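Local coordinates for protein protease VP4 (Blotched snakehead virus, PDB 2GEF) that acts as a serine protease with a serine/lysine catalytic dyad, probably processing the viral polyprotein of which it forms a part, at residues R23-V35 and E46-L58. Numbering follows the deposited sequence.
Sequences RIVHFTDGALFPV and ELYIAVRGDHRDL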
loop_
_atom_site.group_PDB
_atom_site.type_symbol
_atom_site.label_atom_id
_atom_site.label_comp_id
_atom_site.label_asym_id
_atom_site.label_seq_id
_atom_site.Cartn_x
_atom_site.Cartn_y
_atom_site.Cartn_z
ATOM N N ARG A 23 13.425 12.297 -0.899
ATOM C CA ARG A 23 13.808 12.409 -2.320
ATOM C C ARG A 23 12.682 12.199 -3.326
ATOM O O ARG A 23 11.976 11.194 -3.292
ATOM C CB ARG A 23 14.931 11.484 -2.640
ATOM C CG ARG A 23 15.184 10.471 -1.587
ATOM C CD ARG A 23 16.447 9.696 -2.011
ATOM N NE ARG A 23 16.456 9.460 -3.469
ATOM C CZ ARG A 23 17.556 9.157 -4.137
ATOM N NH1 ARG A 23 18.719 9.006 -3.452
ATOM N NH2 ARG A 23 17.514 9.012 -5.465
ATOM N N ILE A 24 12.472 13.197 -4.178
ATOM C CA ILE A 24 11.636 13.032 -5.318
ATOM C C ILE A 24 12.262 11.916 -6.238
ATOM O O ILE A 24 13.395 12.000 -6.635
ATOM C CB ILE A 24 11.348 14.412 -6.050
ATOM C CG1 ILE A 24 11.013 15.559 -5.054
ATOM C CG2 ILE A 24 10.118 14.339 -6.948
ATOM C CD1 ILE A 24 10.584 15.121 -3.669
ATOM N N VAL A 25 11.517 10.835 -6.508
ATOM C CA VAL A 25 11.963 9.908 -7.530
ATOM C C VAL A 25 10.828 9.668 -8.493
ATOM O O VAL A 25 9.599 9.721 -8.165
ATOM C CB VAL A 25 12.689 8.554 -7.026
ATOM C CG1 VAL A 25 12.527 8.250 -5.583
ATOM C CG2 VAL A 25 12.503 7.270 -8.023
ATOM N N HIS A 26 11.283 9.398 -9.702
ATOM C CA HIS A 26 10.388 9.280 -10.803
ATOM C C HIS A 26 10.206 7.774 -10.989
ATOM O O HIS A 26 11.194 7.013 -11.160
ATOM C CB HIS A 26 10.948 9.934 -12.049
ATOM C CG HIS A 26 10.093 9.680 -13.215
ATOM N ND1 HIS A 26 8.767 10.065 -13.244
ATOM C CD2 HIS A 26 10.322 8.987 -14.358
ATOM C CE1 HIS A 26 8.228 9.655 -14.380
ATOM N NE2 HIS A 26 9.149 8.998 -15.074
ATOM N N PHE A 27 8.933 7.352 -10.914
ATOM C CA PHE A 27 8.531 5.982 -11.093
ATOM C C PHE A 27 7.586 5.971 -12.290
ATOM O O PHE A 27 6.580 6.735 -12.386
ATOM C CB PHE A 27 7.743 5.492 -9.849
ATOM C CG PHE A 27 8.625 5.160 -8.690
ATOM C CD1 PHE A 27 8.561 5.905 -7.513
ATOM C CD2 PHE A 27 9.556 4.127 -8.748
ATOM C CE1 PHE A 27 9.426 5.607 -6.419
ATOM C CE2 PHE A 27 10.408 3.866 -7.648
ATOM C CZ PHE A 27 10.285 4.584 -6.500
ATOM N N THR A 28 7.881 5.047 -13.175
ATOM C CA THR A 28 7.027 4.776 -14.278
ATOM C C THR A 28 5.957 3.716 -13.919
ATOM O O THR A 28 5.049 3.441 -14.705
ATOM C CB THR A 28 7.871 4.271 -15.471
ATOM O OG1 THR A 28 8.642 3.147 -15.056
ATOM C CG2 THR A 28 8.752 5.376 -16.011
ATOM N N ASP A 29 6.025 3.156 -12.720
ATOM C CA ASP A 29 5.144 2.084 -12.259
ATOM C C ASP A 29 5.242 1.859 -10.761
ATOM O O ASP A 29 6.240 2.146 -10.220
ATOM C CB ASP A 29 5.415 0.713 -13.052
ATOM C CG ASP A 29 6.921 0.362 -13.227
ATOM O OD1 ASP A 29 7.494 0.733 -14.248
ATOM O OD2 ASP A 29 7.592 -0.299 -12.410
ATOM N N GLY A 30 4.260 1.194 -10.113
ATOM C CA GLY A 30 4.183 1.077 -8.671
ATOM C C GLY A 30 2.720 1.166 -8.264
ATOM O O GLY A 30 1.921 1.570 -9.038
ATOM N N ALA A 31 2.333 0.712 -7.064
ATOM C CA ALA A 31 0.961 0.868 -6.617
ATOM C C ALA A 31 1.005 1.283 -5.149
ATOM O O ALA A 31 1.887 0.806 -4.377
ATOM C CB ALA A 31 0.155 -0.376 -6.813
ATOM N N LEU A 32 0.105 2.188 -4.792
ATOM C CA LEU A 32 -0.069 2.690 -3.419
ATOM C C LEU A 32 -1.002 1.865 -2.638
ATOM O O LEU A 32 -2.043 1.384 -3.144
ATOM C CB LEU A 32 -0.598 4.171 -3.406
ATOM C CG LEU A 32 0.415 5.102 -4.098
ATOM C CD1 LEU A 32 -0.366 6.362 -4.659
ATOM C CD2 LEU A 32 1.718 5.616 -3.191
ATOM N N PHE A 33 -0.649 1.765 -1.349
ATOM C CA PHE A 33 -1.456 1.104 -0.393
ATOM C C PHE A 33 -1.256 1.804 1.029
ATOM O O PHE A 33 -0.290 2.474 1.193
ATOM C CB PHE A 33 -1.084 -0.345 -0.286
ATOM C CG PHE A 33 0.378 -0.614 0.160
ATOM C CD1 PHE A 33 0.656 -1.065 1.470
ATOM C CD2 PHE A 33 1.450 -0.617 -0.811
ATOM C CE1 PHE A 33 2.004 -1.364 1.869
ATOM C CE2 PHE A 33 2.772 -0.959 -0.423
ATOM C CZ PHE A 33 3.051 -1.377 0.872
ATOM N N PRO A 34 -2.246 1.690 1.962
ATOM C CA PRO A 34 -2.139 2.224 3.310
ATOM C C PRO A 34 -1.558 1.349 4.303
ATOM O O PRO A 34 -1.632 0.124 4.160
ATOM C CB PRO A 34 -3.554 2.656 3.617
ATOM C CG PRO A 34 -4.301 1.561 2.991
ATOM C CD PRO A 34 -3.638 1.339 1.652
ATOM N N VAL A 35 -0.769 2.006 5.200
ATOM C CA VAL A 35 -0.039 1.325 6.245
ATOM C C VAL A 35 -0.367 1.932 7.619
ATOM O O VAL A 35 -0.117 3.139 7.858
ATOM C CB VAL A 35 1.440 1.340 6.064
ATOM C CG1 VAL A 35 2.164 0.617 7.383
ATOM C CG2 VAL A 35 1.816 0.561 4.819
ATOM N N GLU A 46 -0.358 5.989 6.861
ATOM C CA GLU A 46 0.593 6.547 5.863
ATOM C C GLU A 46 0.348 5.812 4.552
ATOM O O GLU A 46 0.046 4.650 4.586
ATOM C CB GLU A 46 1.955 5.957 6.285
ATOM C CG GLU A 46 3.040 6.812 6.352
ATOM C CD GLU A 46 4.151 6.170 7.194
ATOM O OE1 GLU A 46 3.872 5.432 8.201
ATOM O OE2 GLU A 46 5.326 6.391 6.849
ATOM N N LEU A 47 0.733 6.357 3.403
ATOM C CA LEU A 47 0.968 5.524 2.167
ATOM C C LEU A 47 2.334 5.051 1.998
ATOM O O LEU A 47 3.264 5.658 2.444
ATOM C CB LEU A 47 0.594 6.339 0.966
ATOM C CG LEU A 47 -0.909 6.667 1.042
ATOM C CD1 LEU A 47 -1.147 7.484 -0.210
ATOM C CD2 LEU A 47 -1.897 5.537 1.124
ATOM N N TYR A 48 2.440 3.900 1.389
ATOM C CA TYR A 48 3.666 3.292 0.872
ATOM C C TYR A 48 3.363 2.946 -0.566
ATOM O O TYR A 48 2.191 2.778 -0.935
ATOM C CB TYR A 48 4.035 1.981 1.607
ATOM C CG TYR A 48 4.701 2.081 2.988
ATOM C CD1 TYR A 48 4.209 2.908 4.003
ATOM C CD2 TYR A 48 5.783 1.322 3.270
ATOM C CE1 TYR A 48 4.827 2.974 5.264
ATOM C CE2 TYR A 48 6.413 1.402 4.500
ATOM C CZ TYR A 48 5.965 2.208 5.486
ATOM O OH TYR A 48 6.720 2.156 6.739
ATOM N N ILE A 49 4.403 2.798 -1.331
ATOM C CA ILE A 49 4.305 2.468 -2.740
ATOM C C ILE A 49 5.002 1.191 -2.895
ATOM O O ILE A 49 6.026 1.100 -2.321
ATOM C CB ILE A 49 4.898 3.481 -3.724
ATOM C CG1 ILE A 49 4.313 3.135 -5.114
ATOM C CG2 ILE A 49 6.504 3.599 -3.658
ATOM C CD1 ILE A 49 4.644 4.052 -6.143
ATOM N N ALA A 50 4.333 0.174 -3.453
ATOM C CA ALA A 50 5.021 -1.077 -3.832
ATOM C C ALA A 50 5.515 -0.868 -5.289
ATOM O O ALA A 50 4.687 -0.447 -6.197
ATOM C CB ALA A 50 4.066 -2.172 -3.870
ATOM N N VAL A 51 6.796 -1.174 -5.514
ATOM C CA VAL A 51 7.396 -1.106 -6.949
ATOM C C VAL A 51 8.051 -2.402 -7.210
ATOM O O VAL A 51 8.716 -2.972 -6.338
ATOM C CB VAL A 51 8.387 0.114 -7.117
ATOM C CG1 VAL A 51 8.638 0.419 -8.706
ATOM C CG2 VAL A 51 7.674 1.322 -6.588
ATOM N N ARG A 52 7.834 -2.926 -8.390
ATOM C CA ARG A 52 8.624 -4.138 -8.816
ATOM C C ARG A 52 10.131 -3.914 -9.029
ATOM O O ARG A 52 10.591 -2.884 -9.503
ATOM C CB ARG A 52 7.916 -4.918 -9.945
ATOM C CG ARG A 52 7.579 -4.098 -11.269
ATOM C CD ARG A 52 7.317 -4.996 -12.498
ATOM N NE ARG A 52 7.125 -4.212 -13.750
ATOM C CZ ARG A 52 5.989 -3.635 -14.107
ATOM N NH1 ARG A 52 5.979 -3.038 -15.260
ATOM N NH2 ARG A 52 4.895 -3.559 -13.304
ATOM N N GLY A 53 10.871 -4.919 -8.599
ATOM C CA GLY A 53 12.369 -5.050 -8.699
ATOM C C GLY A 53 12.875 -4.638 -7.315
ATOM O O GLY A 53 12.098 -4.390 -6.398
ATOM N N ASP A 54 14.186 -4.535 -7.190
ATOM C CA ASP A 54 14.765 -4.162 -5.941
ATOM C C ASP A 54 15.280 -2.720 -5.887
ATOM O O ASP A 54 16.128 -2.309 -6.629
ATOM C CB ASP A 54 15.667 -5.310 -5.368
ATOM C CG ASP A 54 17.144 -5.078 -5.530
ATOM O OD1 ASP A 54 17.463 -4.234 -6.370
ATOM O OD2 ASP A 54 17.979 -5.805 -4.954
ATOM N N HIS A 55 14.635 -1.941 -5.025
ATOM C CA HIS A 55 14.873 -0.494 -4.841
ATOM C C HIS A 55 15.237 -0.290 -3.450
ATOM O O HIS A 55 14.908 0.741 -2.849
ATOM C CB HIS A 55 13.640 0.355 -5.198
ATOM C CG HIS A 55 13.062 0.040 -6.562
ATOM N ND1 HIS A 55 13.451 0.703 -7.714
ATOM C CD2 HIS A 55 12.181 -0.903 -6.957
ATOM C CE1 HIS A 55 12.799 0.204 -8.761
ATOM N NE2 HIS A 55 12.054 -0.803 -8.335
ATOM N N ARG A 56 15.927 -1.311 -2.937
ATOM C CA ARG A 56 16.644 -1.316 -1.643
ATOM C C ARG A 56 17.443 0.004 -1.423
ATOM O O ARG A 56 17.495 0.575 -0.282
ATOM C CB ARG A 56 17.522 -2.550 -1.558
ATOM C CG ARG A 56 16.640 -3.721 -1.367
ATOM C CD ARG A 56 17.298 -5.134 -1.532
ATOM N NE ARG A 56 17.568 -5.598 -0.179
ATOM C CZ ARG A 56 18.490 -6.546 0.084
ATOM N NH1 ARG A 56 19.097 -7.147 -0.970
ATOM N NH2 ARG A 56 18.796 -6.860 1.375
ATOM N N ASP A 57 18.032 0.499 -2.512
ATOM C CA ASP A 57 18.854 1.725 -2.418
ATOM C C ASP A 57 18.097 2.919 -1.955
ATOM O O ASP A 57 18.685 3.949 -1.751
ATOM C CB ASP A 57 19.452 2.152 -3.753
ATOM C CG ASP A 57 18.438 2.239 -4.878
ATOM O OD1 ASP A 57 17.779 1.241 -5.118
ATOM O OD2 ASP A 57 18.331 3.296 -5.523
ATOM N N LEU A 58 16.780 2.777 -1.933
ATOM C CA LEU A 58 15.836 3.852 -1.656
ATOM C C LEU A 58 15.225 3.685 -0.234
ATOM O O LEU A 58 14.628 4.653 0.307
ATOM C CB LEU A 58 14.731 3.887 -2.678
ATOM C CG LEU A 58 14.946 4.581 -4.033
ATOM C CD1 LEU A 58 13.683 4.390 -4.842
ATOM C CD2 LEU A 58 15.430 6.041 -4.057
HETATM O O HOH W 1 10.021 -1.209 -11.709
HETATM O O HOH W 2 2.210 3.801 9.548
#
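Strand 31-35 runs antiparallel to strand 46-52, and Ala31, Phe33 and Val35 form hydrogen-bonded pairs with Ala50, Tyr48 and Glu46; the bond from Tyr48 N to Phe33 O is nearly straight (172° at the hydrogen), that from Glu46 N to Val35 O weak. On the face of Phe33 and Tyr48, Phe33 CG sits between its own backbone N and carbonyl carbon (chi1 61°), which swings the ring across the neighbouring strand. Tyr48 CB lies over one face of this ring, 3.6 Å from Phe33 CZ, while Ala50 N meets the edge. Val35 CG2 in turn lies over the face of the Tyr48 ring in a CH-pi contact, 3.4 Å from Tyr48 CD1. On the other face, Leu32 CD2 packs against Ile49 CB at 3.9 Å. The pairing belongs to a beta hairpin, strands 31-38 and 43-52, beside the catalytic dyad: the nearest side-chain atoms of Pro34 and Lys173 are about 3 Å apart, those of Phe33 and the nucleophile Ser136 about 6 Å. Strand 22-27, which pairs with strand 120-126 in a separate sheet, brings Phe27 over the hairpin. Its ring is sandwiched between Val25 CG2 and Val51 CG2, turns an edge to the face of His55 (planes at 81°), and touches Leu58 CD1 through CZ at 3.8 Å. Nearby, the Asp29 carboxylate stacks over the Arg52 guanidinium with no N-H aimed at it; a water donates to both Asp29 OD2 and Arg52 O, and Arg52 NH2 donates hydrogen bonds to Ala144 O and Leu147 O.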